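PDB 1O70: fasciclin-1 from Drosophila melanogaster, which serves as a neural cell adhesion molecule, represented here by its third and fourth FAS1 domains. Local coordinates for residues A[276-279]-A[284-287]; A[269-274]-A[278-283]; A[78-83]-A[148-153]; A[169-174]-A[300-305]; A[184-189]-A[235-240]. All coordinates share one frame; numbering follows the deposited sequence.

Interaction 1: A[276-279]-A[284-287]; sequences RYVI and KKIN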
# COMPACT_ATOMS: atom_id res chain seq x y z
N ARG A 276 4.51 2.07 13.79
CA ARG A 276 4.74 2.70 12.50
C ARG A 276 6.24 2.74 12.21
O ARG A 276 7.06 2.54 13.10
CB ARG A 276 4.19 4.13 12.49
CG ARG A 276 5.19 5.13 13.02
CD ARG A 276 4.57 6.45 13.42
NE ARG A 276 5.56 7.27 14.10
CZ ARG A 276 5.27 8.27 14.93
NH1 ARG A 276 4.00 8.58 15.18
NH2 ARG A 276 6.25 8.96 15.50
N TYR A 277 6.59 3.00 10.95
CA TYR A 277 7.99 3.13 10.55
C TYR A 277 8.26 4.61 10.34
O TYR A 277 7.37 5.34 9.90
CB TYR A 277 8.26 2.38 9.24
CG TYR A 277 8.18 0.88 9.35
CD1 TYR A 277 6.98 0.20 9.15
CD2 TYR A 277 9.31 0.13 9.67
CE1 TYR A 277 6.91 -1.19 9.26
CE2 TYR A 277 9.25 -1.25 9.78
CZ TYR A 277 8.05 -1.91 9.58
OH TYR A 277 7.99 -3.28 9.72
N VAL A 278 9.47 5.06 10.66
CA VAL A 278 9.81 6.48 10.50
C VAL A 278 11.08 6.64 9.66
O VAL A 278 12.02 5.85 9.76
CB VAL A 278 10.06 7.19 11.85
CG1 VAL A 278 9.97 8.69 11.67
CG2 VAL A 278 9.07 6.72 12.88
N ILE A 279 11.08 7.68 8.83
CA ILE A 279 12.22 7.97 7.97
C ILE A 279 12.93 9.23 8.42
O ILE A 279 12.33 10.30 8.58
CB ILE A 279 11.78 8.14 6.50
CG1 ILE A 279 11.41 6.78 5.90
CG2 ILE A 279 12.88 8.82 5.70
CD1 ILE A 279 10.91 6.84 4.49
N LYS A 284 15.17 16.01 8.87
CA LYS A 284 13.74 15.80 8.93
C LYS A 284 13.33 14.38 9.33
O LYS A 284 14.06 13.41 9.13
CB LYS A 284 13.12 16.21 7.58
CG LYS A 284 13.42 17.67 7.26
CD LYS A 284 12.35 18.35 6.41
CE LYS A 284 12.65 19.85 6.26
NZ LYS A 284 11.57 20.58 5.51
N LYS A 285 12.17 14.29 9.95
CA LYS A 285 11.63 13.02 10.40
C LYS A 285 10.26 12.90 9.77
O LYS A 285 9.34 13.65 10.10
CB LYS A 285 11.54 13.03 11.93
CG LYS A 285 11.15 11.72 12.55
CD LYS A 285 11.38 11.73 14.05
CE LYS A 285 10.89 10.45 14.68
NZ LYS A 285 11.14 10.45 16.15
N ILE A 286 10.13 11.97 8.83
CA ILE A 286 8.87 11.76 8.13
C ILE A 286 8.28 10.38 8.42
O ILE A 286 8.94 9.36 8.26
CB ILE A 286 9.05 11.89 6.59
CG1 ILE A 286 9.43 13.31 6.20
CG2 ILE A 286 7.74 11.51 5.88
CD1 ILE A 286 10.91 13.60 6.23
N ASN A 287 7.01 10.36 8.82
CA ASN A 287 6.34 9.11 9.11
C ASN A 287 5.94 8.41 7.82
O ASN A 287 5.50 9.05 6.86
CB ASN A 287 5.08 9.33 9.95
CG ASN A 287 5.38 9.77 11.37
OD1 ASN A 287 6.46 9.49 11.91
ND2 ASN A 287 4.42 10.44 11.99

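Interaction 2: A[269-274]-A[278-283]; sequences RVEEEA and VIIWNY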
# COMPACT_ATOMS: atom_id res chain seq x y z
N ARG A 269 17.64 6.94 7.21
CA ARG A 269 17.70 6.01 8.31
C ARG A 269 16.25 5.70 8.66
O ARG A 269 15.43 6.61 8.71
CB ARG A 269 18.41 6.64 9.49
CG ARG A 269 18.73 5.64 10.57
CD ARG A 269 19.15 6.32 11.84
NE ARG A 269 19.23 5.36 12.92
CZ ARG A 269 19.37 5.69 14.20
NH1 ARG A 269 19.45 6.97 14.56
NH2 ARG A 269 19.44 4.74 15.13
N VAL A 270 15.93 4.43 8.89
CA VAL A 270 14.57 4.03 9.21
C VAL A 270 14.46 3.41 10.60
O VAL A 270 15.30 2.59 10.97
CB VAL A 270 14.03 3.01 8.18
CG1 VAL A 270 12.57 2.69 8.47
CG2 VAL A 270 14.20 3.56 6.76
N GLU A 271 13.43 3.78 11.35
CA GLU A 271 13.24 3.24 12.70
C GLU A 271 11.80 2.82 12.98
O GLU A 271 10.88 3.23 12.28
CB GLU A 271 13.66 4.28 13.75
CG GLU A 271 15.02 4.90 13.50
CD GLU A 271 15.33 6.03 14.47
OE1 GLU A 271 14.37 6.69 14.96
OE2 GLU A 271 16.53 6.29 14.73
N GLU A 272 11.62 1.98 14.00
CA GLU A 272 10.29 1.55 14.40
C GLU A 272 9.85 2.49 15.51
O GLU A 272 10.65 2.86 16.38
CB GLU A 272 10.30 0.06 14.77
CG GLU A 272 10.73 -0.85 13.63
CD GLU A 272 10.73 -2.32 14.03
OE1 GLU A 272 10.39 -2.62 15.20
OE2 GLU A 272 11.06 -3.17 13.18
N GLU A 273 8.59 2.90 15.48
CA GLU A 273 8.06 3.80 16.48
C GLU A 273 6.58 3.56 16.69
O GLU A 273 5.76 3.94 15.86
CB GLU A 273 8.29 5.25 16.05
CG GLU A 273 9.27 5.99 16.92
CD GLU A 273 9.70 7.32 16.31
OE1 GLU A 273 8.80 8.12 15.96
OE2 GLU A 273 10.92 7.55 16.21
N ALA A 274 6.23 2.93 17.80
CA ALA A 274 4.83 2.66 18.11
C ALA A 274 4.10 2.00 16.94
O ALA A 274 3.03 2.46 16.54
CB ALA A 274 4.13 3.97 18.49
N VAL A 278 9.47 5.06 10.66
CA VAL A 278 9.81 6.48 10.50
C VAL A 278 11.08 6.64 9.66
O VAL A 278 12.02 5.85 9.76
CB VAL A 278 10.06 7.19 11.85
CG1 VAL A 278 9.97 8.69 11.67
CG2 VAL A 278 9.07 6.72 12.88
N ILE A 279 11.08 7.68 8.83
CA ILE A 279 12.22 7.97 7.97
C ILE A 279 12.93 9.23 8.42
O ILE A 279 12.33 10.30 8.58
CB ILE A 279 11.78 8.14 6.50
CG1 ILE A 279 11.41 6.78 5.90
CG2 ILE A 279 12.88 8.82 5.70
CD1 ILE A 279 10.91 6.84 4.49
N ILE A 280 14.24 9.10 8.61
CA ILE A 280 15.06 10.22 9.02
C ILE A 280 15.92 10.55 7.82
O ILE A 280 16.80 9.78 7.44
CB ILE A 280 15.90 9.83 10.24
CG1 ILE A 280 14.96 9.52 11.42
CG2 ILE A 280 16.88 10.94 10.60
CD1 ILE A 280 15.62 8.86 12.60
N TRP A 281 15.63 11.69 7.21
CA TRP A 281 16.36 12.16 6.05
C TRP A 281 16.90 13.52 6.44
O TRP A 281 16.13 14.41 6.80
CB TRP A 281 15.40 12.32 4.87
CG TRP A 281 16.02 12.92 3.66
CD1 TRP A 281 16.94 12.35 2.84
CD2 TRP A 281 15.74 14.22 3.12
NE1 TRP A 281 17.25 13.21 1.80
CE2 TRP A 281 16.53 14.36 1.95
CE3 TRP A 281 14.90 15.27 3.50
CZ2 TRP A 281 16.50 15.51 1.17
CZ3 TRP A 281 14.87 16.43 2.71
CH2 TRP A 281 15.67 16.53 1.55
N ASN A 282 18.22 13.68 6.37
CA ASN A 282 18.84 14.93 6.77
C ASN A 282 18.39 15.29 8.19
O ASN A 282 18.61 14.53 9.13
CB ASN A 282 18.47 16.06 5.81
CG ASN A 282 19.12 15.90 4.44
OD1 ASN A 282 20.06 15.11 4.28
ND2 ASN A 282 18.64 16.66 3.46
N TYR A 283 17.76 16.44 8.35
CA TYR A 283 17.30 16.85 9.67
C TYR A 283 15.79 16.69 9.83
O TYR A 283 15.19 17.14 10.81
CB TYR A 283 17.71 18.31 9.93
CG TYR A 283 19.17 18.47 10.32
CD1 TYR A 283 19.83 19.70 10.17
CD2 TYR A 283 19.89 17.40 10.86
CE1 TYR A 283 21.17 19.85 10.56
CE2 TYR A 283 21.22 17.54 11.25
CZ TYR A 283 21.86 18.77 11.10
OH TYR A 283 23.18 18.93 11.48

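Interaction 3: A[78-83]-A[148-153]; sequences NMHIIK and HIIDHV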
# COMPACT_ATOMS: atom_id res chain seq x y z
N ASN A 78 -3.67 -14.48 5.82
CA ASN A 78 -3.80 -13.71 7.05
C ASN A 78 -4.20 -12.25 6.89
O ASN A 78 -4.87 -11.71 7.77
CB ASN A 78 -2.51 -13.76 7.86
CG ASN A 78 -2.19 -15.15 8.35
OD1 ASN A 78 -3.09 -15.92 8.69
ND2 ASN A 78 -0.91 -15.49 8.39
N MET A 79 -3.81 -11.61 5.79
CA MET A 79 -4.17 -10.21 5.62
C MET A 79 -5.62 -10.04 5.17
O MET A 79 -6.14 -8.92 5.13
CB MET A 79 -3.21 -9.50 4.66
CG MET A 79 -3.20 -10.02 3.25
SD MET A 79 -2.14 -9.02 2.15
CE MET A 79 -0.49 -9.53 2.69
N HIS A 80 -6.28 -11.15 4.82
CA HIS A 80 -7.68 -11.10 4.42
C HIS A 80 -8.55 -11.30 5.65
O HIS A 80 -9.77 -11.32 5.56
CB HIS A 80 -8.02 -12.21 3.42
CG HIS A 80 -7.55 -11.96 2.02
ND1 HIS A 80 -6.28 -12.26 1.60
CD2 HIS A 80 -8.21 -11.47 0.94
CE1 HIS A 80 -6.17 -11.98 0.31
NE2 HIS A 80 -7.33 -11.50 -0.11
N ILE A 81 -7.91 -11.46 6.82
CA ILE A 81 -8.63 -11.69 8.07
C ILE A 81 -8.53 -10.54 9.09
O ILE A 81 -7.53 -10.39 9.80
CB ILE A 81 -8.14 -12.99 8.76
CG1 ILE A 81 -8.20 -14.16 7.79
CG2 ILE A 81 -9.01 -13.29 9.96
CD1 ILE A 81 -7.48 -15.40 8.31
N ILE A 82 -9.60 -9.76 9.16
CA ILE A 82 -9.69 -8.61 10.06
C ILE A 82 -10.07 -8.98 11.50
O ILE A 82 -11.14 -9.53 11.75
CB ILE A 82 -10.72 -7.61 9.53
CG1 ILE A 82 -10.28 -7.11 8.15
CG2 ILE A 82 -10.90 -6.47 10.52
CD1 ILE A 82 -11.37 -6.53 7.32
N LYS A 83 -9.19 -8.64 12.44
CA LYS A 83 -9.45 -8.94 13.84
C LYS A 83 -10.50 -7.97 14.41
O LYS A 83 -10.21 -7.20 15.32
CB LYS A 83 -8.14 -8.83 14.63
CG LYS A 83 -7.11 -9.88 14.21
CD LYS A 83 -5.68 -9.38 14.31
CE LYS A 83 -5.27 -9.11 15.75
NZ LYS A 83 -3.91 -8.49 15.82
N HIS A 148 -17.15 -10.54 3.36
CA HIS A 148 -17.39 -9.73 2.17
C HIS A 148 -16.57 -10.36 1.04
O HIS A 148 -15.45 -10.82 1.26
CB HIS A 148 -16.88 -8.31 2.38
CG HIS A 148 -17.41 -7.65 3.61
ND1 HIS A 148 -18.70 -7.17 3.70
CD2 HIS A 148 -16.81 -7.33 4.78
CE1 HIS A 148 -18.87 -6.59 4.88
NE2 HIS A 148 -17.74 -6.67 5.55
N ILE A 149 -17.12 -10.35 -0.17
CA ILE A 149 -16.39 -10.90 -1.31
C ILE A 149 -15.73 -9.79 -2.13
O ILE A 149 -16.38 -8.81 -2.51
CB ILE A 149 -17.33 -11.75 -2.22
CG1 ILE A 149 -17.78 -13.01 -1.48
CG2 ILE A 149 -16.59 -12.23 -3.46
CD1 ILE A 149 -18.70 -12.79 -0.34
N ILE A 150 -14.43 -9.94 -2.39
CA ILE A 150 -13.70 -8.95 -3.17
C ILE A 150 -13.25 -9.56 -4.49
O ILE A 150 -13.10 -10.78 -4.60
CB ILE A 150 -12.48 -8.39 -2.40
CG1 ILE A 150 -11.51 -9.52 -2.04
CG2 ILE A 150 -12.96 -7.67 -1.15
CD1 ILE A 150 -10.30 -9.04 -1.23
N ASP A 151 -13.04 -8.71 -5.49
CA ASP A 151 -12.66 -9.17 -6.81
C ASP A 151 -11.18 -9.36 -7.08
O ASP A 151 -10.80 -9.67 -8.21
CB ASP A 151 -13.26 -8.25 -7.87
CG ASP A 151 -12.82 -6.81 -7.71
OD1 ASP A 151 -11.95 -6.52 -6.85
OD2 ASP A 151 -13.35 -5.97 -8.46
N HIS A 152 -10.35 -9.16 -6.07
CA HIS A 152 -8.92 -9.37 -6.24
C HIS A 152 -8.41 -9.96 -4.96
O HIS A 152 -9.00 -9.75 -3.90
CB HIS A 152 -8.16 -8.07 -6.51
CG HIS A 152 -8.30 -7.57 -7.91
ND1 HIS A 152 -9.27 -6.66 -8.27
CD2 HIS A 152 -7.62 -7.88 -9.04
CE1 HIS A 152 -9.18 -6.42 -9.57
NE2 HIS A 152 -8.19 -7.14 -10.06
N VAL A 153 -7.31 -10.69 -5.06
CA VAL A 153 -6.70 -11.30 -3.90
C VAL A 153 -5.68 -10.32 -3.34
O VAL A 153 -4.72 -9.94 -4.02
CB VAL A 153 -6.01 -12.61 -4.28
CG1 VAL A 153 -5.51 -13.30 -3.04
CG2 VAL A 153 -6.98 -13.51 -5.06

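Interaction 4: A[169-174]-A[300-305]; sequences PMMSDT and IHVIDY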
# COMPACT_ATOMS: atom_id res chain seq x y z
N PRO A 169 -5.94 7.15 -5.56
CA PRO A 169 -6.24 8.57 -5.34
C PRO A 169 -5.30 9.26 -4.35
O PRO A 169 -5.08 10.48 -4.43
CB PRO A 169 -7.67 8.56 -4.80
CG PRO A 169 -8.22 7.23 -5.24
CD PRO A 169 -7.05 6.30 -5.10
N MET A 170 -4.76 8.49 -3.42
CA MET A 170 -3.87 9.03 -2.40
C MET A 170 -2.54 9.51 -2.97
O MET A 170 -1.86 10.35 -2.38
CB MET A 170 -3.62 7.97 -1.34
CG MET A 170 -3.19 8.58 -0.04
SD MET A 170 -3.22 7.41 1.32
CE MET A 170 -1.56 6.88 1.20
N MET A 171 -2.20 8.97 -4.14
CA MET A 171 -0.96 9.28 -4.83
C MET A 171 -1.16 10.25 -5.99
O MET A 171 -0.19 10.57 -6.67
CB MET A 171 -0.33 7.97 -5.36
CG MET A 171 0.04 6.96 -4.25
SD MET A 171 0.71 5.41 -4.89
CE MET A 171 0.76 4.36 -3.45
N SER A 172 -2.38 10.73 -6.17
CA SER A 172 -2.71 11.63 -7.28
C SER A 172 -1.75 12.80 -7.53
O SER A 172 -1.42 13.09 -8.69
CB SER A 172 -4.14 12.16 -7.12
OG SER A 172 -4.17 13.40 -6.41
N ASP A 173 -1.30 13.47 -6.47
CA ASP A 173 -0.38 14.60 -6.64
C ASP A 173 0.98 14.13 -7.14
O ASP A 173 1.49 14.63 -8.15
CB ASP A 173 -0.22 15.37 -5.33
CG ASP A 173 -1.38 16.29 -5.04
OD1 ASP A 173 -2.23 16.46 -5.92
OD2 ASP A 173 -1.46 16.85 -3.93
N THR A 174 1.57 13.17 -6.44
CA THR A 174 2.86 12.66 -6.85
C THR A 174 2.77 12.08 -8.27
O THR A 174 3.70 12.23 -9.06
CB THR A 174 3.39 11.59 -5.87
OG1 THR A 174 3.78 12.22 -4.65
CG2 THR A 174 4.60 10.88 -6.46
N ILE A 300 6.24 0.46 -3.15
CA ILE A 300 6.00 1.87 -2.89
C ILE A 300 5.78 2.11 -1.40
O ILE A 300 5.09 1.34 -0.74
CB ILE A 300 4.74 2.35 -3.61
CG1 ILE A 300 5.03 2.54 -5.10
CG2 ILE A 300 4.21 3.62 -2.95
CD1 ILE A 300 3.80 2.99 -5.89
N HIS A 301 6.36 3.18 -0.86
CA HIS A 301 6.16 3.50 0.56
C HIS A 301 5.54 4.89 0.63
O HIS A 301 6.18 5.89 0.29
CB HIS A 301 7.49 3.51 1.32
CG HIS A 301 8.24 2.22 1.23
ND1 HIS A 301 7.83 1.07 1.87
CD2 HIS A 301 9.39 1.90 0.59
CE1 HIS A 301 8.69 0.10 1.63
NE2 HIS A 301 9.65 0.57 0.85
N VAL A 302 4.28 4.98 1.05
CA VAL A 302 3.63 6.28 1.11
C VAL A 302 4.08 7.05 2.33
O VAL A 302 3.90 6.62 3.47
CB VAL A 302 2.10 6.14 1.13
CG1 VAL A 302 1.48 7.52 1.17
CG2 VAL A 302 1.63 5.39 -0.10
N ILE A 303 4.68 8.22 2.10
CA ILE A 303 5.16 9.02 3.20
C ILE A 303 4.31 10.24 3.50
O ILE A 303 3.50 10.66 2.67
CB ILE A 303 6.63 9.39 2.97
CG1 ILE A 303 6.79 10.27 1.74
CG2 ILE A 303 7.43 8.09 2.78
CD1 ILE A 303 8.24 10.65 1.48
N ASP A 304 4.47 10.79 4.70
CA ASP A 304 3.68 11.94 5.16
C ASP A 304 4.09 13.28 4.58
O ASP A 304 3.27 14.20 4.49
CB ASP A 304 3.76 12.06 6.69
CG ASP A 304 2.72 11.22 7.40
OD1 ASP A 304 2.96 10.89 8.58
OD2 ASP A 304 1.66 10.90 6.81
N TYR A 305 5.35 13.40 4.20
CA TYR A 305 5.87 14.64 3.67
C TYR A 305 7.00 14.30 2.70
O TYR A 305 7.75 13.36 2.92
CB TYR A 305 6.41 15.50 4.82
CG TYR A 305 6.65 16.96 4.49
CD1 TYR A 305 5.58 17.85 4.37
CD2 TYR A 305 7.95 17.44 4.27
CE1 TYR A 305 5.81 19.20 4.05
CE2 TYR A 305 8.18 18.78 3.94
CZ TYR A 305 7.10 19.65 3.83
OH TYR A 305 7.30 20.97 3.48

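Interaction 5: A[184-189]-A[235-240]; sequences NDQLNN and LAISDK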
# COMPACT_ATOMS: atom_id res chain seq x y z
N ASN A 184 7.36 9.50 -14.90
CA ASN A 184 6.57 8.29 -14.69
C ASN A 184 6.81 7.16 -15.69
O ASN A 184 6.77 5.99 -15.33
CB ASN A 184 5.07 8.59 -14.71
CG ASN A 184 4.66 9.61 -13.68
OD1 ASN A 184 5.34 9.81 -12.68
ND2 ASN A 184 3.52 10.24 -13.90
N ASP A 185 7.04 7.53 -16.94
CA ASP A 185 7.25 6.55 -18.01
C ASP A 185 8.07 5.34 -17.57
O ASP A 185 7.64 4.20 -17.72
CB ASP A 185 7.92 7.23 -19.20
CG ASP A 185 7.02 8.27 -19.86
OD1 ASP A 185 6.03 8.68 -19.22
OD2 ASP A 185 7.31 8.68 -21.00
N GLN A 186 9.23 5.61 -17.01
CA GLN A 186 10.13 4.56 -16.56
C GLN A 186 9.54 3.58 -15.54
O GLN A 186 9.95 2.42 -15.49
CB GLN A 186 11.39 5.19 -15.96
CG GLN A 186 11.11 5.99 -14.71
CD GLN A 186 12.36 6.55 -14.10
OE1 GLN A 186 13.38 5.86 -13.99
NE2 GLN A 186 12.31 7.82 -13.70
N LEU A 187 8.59 4.05 -14.73
CA LEU A 187 7.99 3.23 -13.68
C LEU A 187 7.14 2.06 -14.18
O LEU A 187 6.54 1.33 -13.38
CB LEU A 187 7.15 4.11 -12.76
CG LEU A 187 7.96 5.27 -12.17
CD1 LEU A 187 7.03 6.15 -11.37
CD2 LEU A 187 9.09 4.73 -11.32
N ASN A 188 7.10 1.88 -15.49
CA ASN A 188 6.33 0.80 -16.07
C ASN A 188 7.28 -0.36 -16.39
O ASN A 188 6.85 -1.50 -16.52
CB ASN A 188 5.63 1.28 -17.33
CG ASN A 188 4.40 0.46 -17.65
OD1 ASN A 188 3.68 0.02 -16.74
ND2 ASN A 188 4.12 0.27 -18.94
N ASN A 189 8.57 -0.04 -16.50
CA ASN A 189 9.60 -1.02 -16.82
C ASN A 189 9.59 -2.20 -15.85
O ASN A 189 9.57 -2.02 -14.63
CB ASN A 189 10.98 -0.35 -16.82
CG ASN A 189 12.06 -1.26 -17.38
OD1 ASN A 189 12.45 -2.25 -16.76
ND2 ASN A 189 12.53 -0.93 -18.57
N LEU A 235 13.12 8.07 -5.69
CA LEU A 235 13.16 6.80 -6.41
C LEU A 235 14.46 6.01 -6.39
O LEU A 235 15.45 6.41 -7.00
CB LEU A 235 12.75 7.02 -7.86
CG LEU A 235 12.59 5.75 -8.71
CD1 LEU A 235 11.42 4.94 -8.18
CD2 LEU A 235 12.37 6.13 -10.17
N ALA A 236 14.43 4.87 -5.70
CA ALA A 236 15.58 3.99 -5.60
C ALA A 236 15.49 2.91 -6.68
O ALA A 236 14.48 2.22 -6.79
CB ALA A 236 15.62 3.34 -4.22
N ILE A 237 16.56 2.77 -7.46
CA ILE A 237 16.58 1.79 -8.54
C ILE A 237 17.70 0.77 -8.38
O ILE A 237 18.87 1.14 -8.40
CB ILE A 237 16.76 2.51 -9.90
CG1 ILE A 237 15.70 3.62 -10.04
CG2 ILE A 237 16.67 1.50 -11.04
CD1 ILE A 237 15.88 4.52 -11.26
N SER A 238 17.34 -0.49 -8.21
CA SER A 238 18.34 -1.56 -8.10
C SER A 238 17.77 -2.88 -8.60
O SER A 238 16.69 -2.92 -9.21
CB SER A 238 18.85 -1.70 -6.65
OG SER A 238 17.93 -2.33 -5.79
N ASP A 239 18.50 -3.97 -8.39
CA ASP A 239 18.04 -5.27 -8.85
C ASP A 239 17.00 -5.84 -7.89
O ASP A 239 16.29 -6.78 -8.22
CB ASP A 239 19.24 -6.22 -8.99
CG ASP A 239 19.97 -6.42 -7.68
OD1 ASP A 239 19.98 -5.48 -6.85
OD2 ASP A 239 20.55 -7.51 -7.48
N LYS A 240 16.92 -5.26 -6.69
CA LYS A 240 15.95 -5.73 -5.71
C LYS A 240 15.12 -4.60 -5.11
O LYS A 240 15.42 -3.42 -5.29
CB LYS A 240 16.66 -6.49 -4.59
CG LYS A 240 17.59 -5.66 -3.75
CD LYS A 240 18.22 -6.50 -2.66
CE LYS A 240 19.16 -5.66 -1.81
NZ LYS A 240 19.83 -6.48 -0.75

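Interaction 1: A[276-279]-A[284-287]
Ile279 and Ile286 face each other and satisfy each other's backbone polar groups. Ile279 N donates to Ile286 O at 2.8 Å. Ile286 N donates back to Ile279 O, also at 2.8 Å. Both bonds are close to straight, 164° and 166° at the hydrogen. Lys285 CA lies 3.3 Å from Ile279 O in a CA-H...O contact. This pair of isoleucines belongs to the beta hairpin of strands 276-281 and 284-295, in the mixed sheet of the fourth FAS1 domain. Val278 and Asn287 form the non-hydrogen-bonded pair beside it, so their backbones bond outward, Val278 to strand 265-273 and Asn287 to Asp304. On their face of the sheet, Asn287 OD1 sits 3.1 Å over the guanidinium plane of Arg276, displaced toward the rim. Arg276 NE is 3.2 Å from Asn287 OD1, but the angle is too poor for a hydrogen bond. The charged ends look to Glu273 instead: Arg276 NH2 and Lys285 NZ each bridge to one of its carboxylate oxygens. An alanine at Asn287 would take the carbonyl oxygen from over the guanidinium and probably open a gap beside Val278. Val278 CG1 packs on the extended chain of Lys285, 3.4 Å from Lys285 CG.

Interaction 2: A[269-274]-A[278-283]
Arg269 O accepts a hydrogen bond from Ile280 N at 2.8 Å, and the CA-H of Ile279 makes a longer, weaker approach to the same oxygen. The setting is the antiparallel hairpin of strands 265-273 and 276-281 in the fourth FAS1 domain. Arg269 N completes the pair by donating to Ile280 O at 3.0 Å. At the next hydrogen-bonded pair, Glu271 N bonds to Val278 O and Val278 N to Glu271 O. Val278 O is also approached by the CA-H of Val270. The Glu271 chain is extended, with CG anti to the carbonyl carbon (chi1 -50°). This carries its carboxylate diagonally to Ile280, whose CD1 is 3.4 Å from Glu271 CD. Glu271 CD also lies over the centre of the Arg269 guanidinium. Arg269 NH1 and Glu271 OE2 are 3.0 Å apart, but no N-H points at the oxygen, so the attraction is one of charge alone. A leucine replacing Glu271 would probably leave the Arg269 charge without its mate. Nearby, Val278 CG2 rests on Glu273, whose OE1 is salt-bridged to Arg276 and OE2 to Lys285. On the other face, toward helix 244-253, Val270 CG2 meets Ile279 CG1 at 4.3 Å.

Interaction 3: A[78-83]-A[148-153]
The imidazole of His80 fits between Ile150 and Val153. Ile150 CD1 comes to the ring edge, near its plane, 3.9 Å from His80 CD2. Val153 CG1 approaches obliquely, 3.7 Å from His80 CE1, and the two side chains run at about a right angle. The Val153 backbone is also close: Val153 CA lies in the ring plane at the edge, 3.8 Å from His80 NE2. All of this is van der Waals packing in a buried place. Ile150 reaches the ring because its CG1 stands between the backbone N and the carbonyl carbon (chi1 60°). His80 probably corresponds to the histidine of the FAS1 family's YH motif, with Met79 before it, and residues 148-153 of this third domain fit the conserved H2 segment. Strand 48-53 runs between strands 81-82 and 145-150 in the sheet, and its Pro53 touches both His80 and Val153. The rotation of the ring is fixed by a hydrogen bond between His80 ND1 and Ile76 O, in the last turns of helix 70-79. Further out, His152 ND1 donates to Asp151 OD1 at 3.0 Å, meeting that oxygen from above the carboxylate plane. Asp151 OD1 also accepts from Thr134 N, and the His152 ring stacks with Tyr158.

Interaction 4: A[169-174]-A[300-305]
The short 3-10 turn that leads into helix 172-177 packs here on strand 298-303, the last strand of the fourth FAS1 domain, whose sequence fits the conserved H2 segment of the family. Two methionines come from the turn, and Ile300 and Val302 come from the strand. Met171 meets Ile300 tip to tip: Met171 CE lies 3.6 Å from Ile300 CG2. The same methyl, Met171 CE, is 3.6 Å from Val302 CG2, so it rests between the two residues. Its sulfur takes part less closely, with Met171 SD 4.1 Å from Ile300 CD1. Met171 is straight beyond CG (chi2 178°, chi3 -170°), and this full length brings the methyl down to the strand. Met170 bends at its last torsion (chi3 92°) and turns its methyl toward Val302, although the modelled spacing there is too short to be trusted. The start of the helix is held by Asp201, whose carboxylate bonds Ser172 OG and Asp173 N. Pro169 touches the glycan carried by Asn132 of the third domain, and a sulfate ion lies beside Met170. His301, between the two contact residues, points away and hydrogen-bonds to Asp292 and Tyr242. The contact is wholly apolar between the side chains. It therefore rests on shape and the exclusion of water, and joins turn to strand without any directional bond.

Interaction 5: A[184-189]-A[235-240]
Leu187 and Leu235 lie alongside each other, running opposite ways, with Leu187 CD2 3.7 Å from Leu235 CD2. They join the loop between helix 172-177 and strand 193-199 to strand 235-238, an outermost strand of the sheet in the fourth FAS1 domain. Leu235 CG is anti to the backbone N (chi1 -174°), and this sends both of its methyls toward the loop. Leu235 CD1 also meets the loop, 3.9 Å from Leu187 CD2. Gln186 points at Leu235, and Leu235 points back. The Gln186 chain is extended beyond CG and brings the amide to the leucine methyl, Gln186 NE2 being 3.9 Å from Leu235 CD2. That amide nitrogen is satisfied within the loop by Phe183 O. The amide is thus tethered by its nitrogen while it lies against apolar groups. The loop is stiffened by its own backbone bonds: Leu187 N donates to Asn184 O at 2.7 Å, and Asn189 N donates to Gln186 O at 3.0 Å. Phe194 and Tyr196 of strand 193-199 touch both leucines. Leu162 and Leu165 of helix 161-167 pack on Leu187 as well. Asn188, next in the loop, is a glycosylation site, though no sugar is modelled on it. Ile237 crosses Gln186 at a slant, Ile237 CD1 lying 3.9 Å from Gln186 OE1.

From the N terminus, interaction 3 comes first. It closes a loop of 64 residues within the third FAS1 domain and is finished before the others begin. Interaction 4 then opens at 169-174 and closes only at 300-305, so it spans most of the fourth domain. The other three nest inside it. Interaction 5 ties the loop at 184-189 to strand 235-238, at one side of the sheet. Interactions 2 and 1 follow as successive hairpins, overlapping along the chain and sharing Val278 and Ile279. Interaction 1 also touches interaction 4, because strands 284-295 and 298-303 are neighbours. Interactions 1, 2, 4 and 5 thus all reach one sheet.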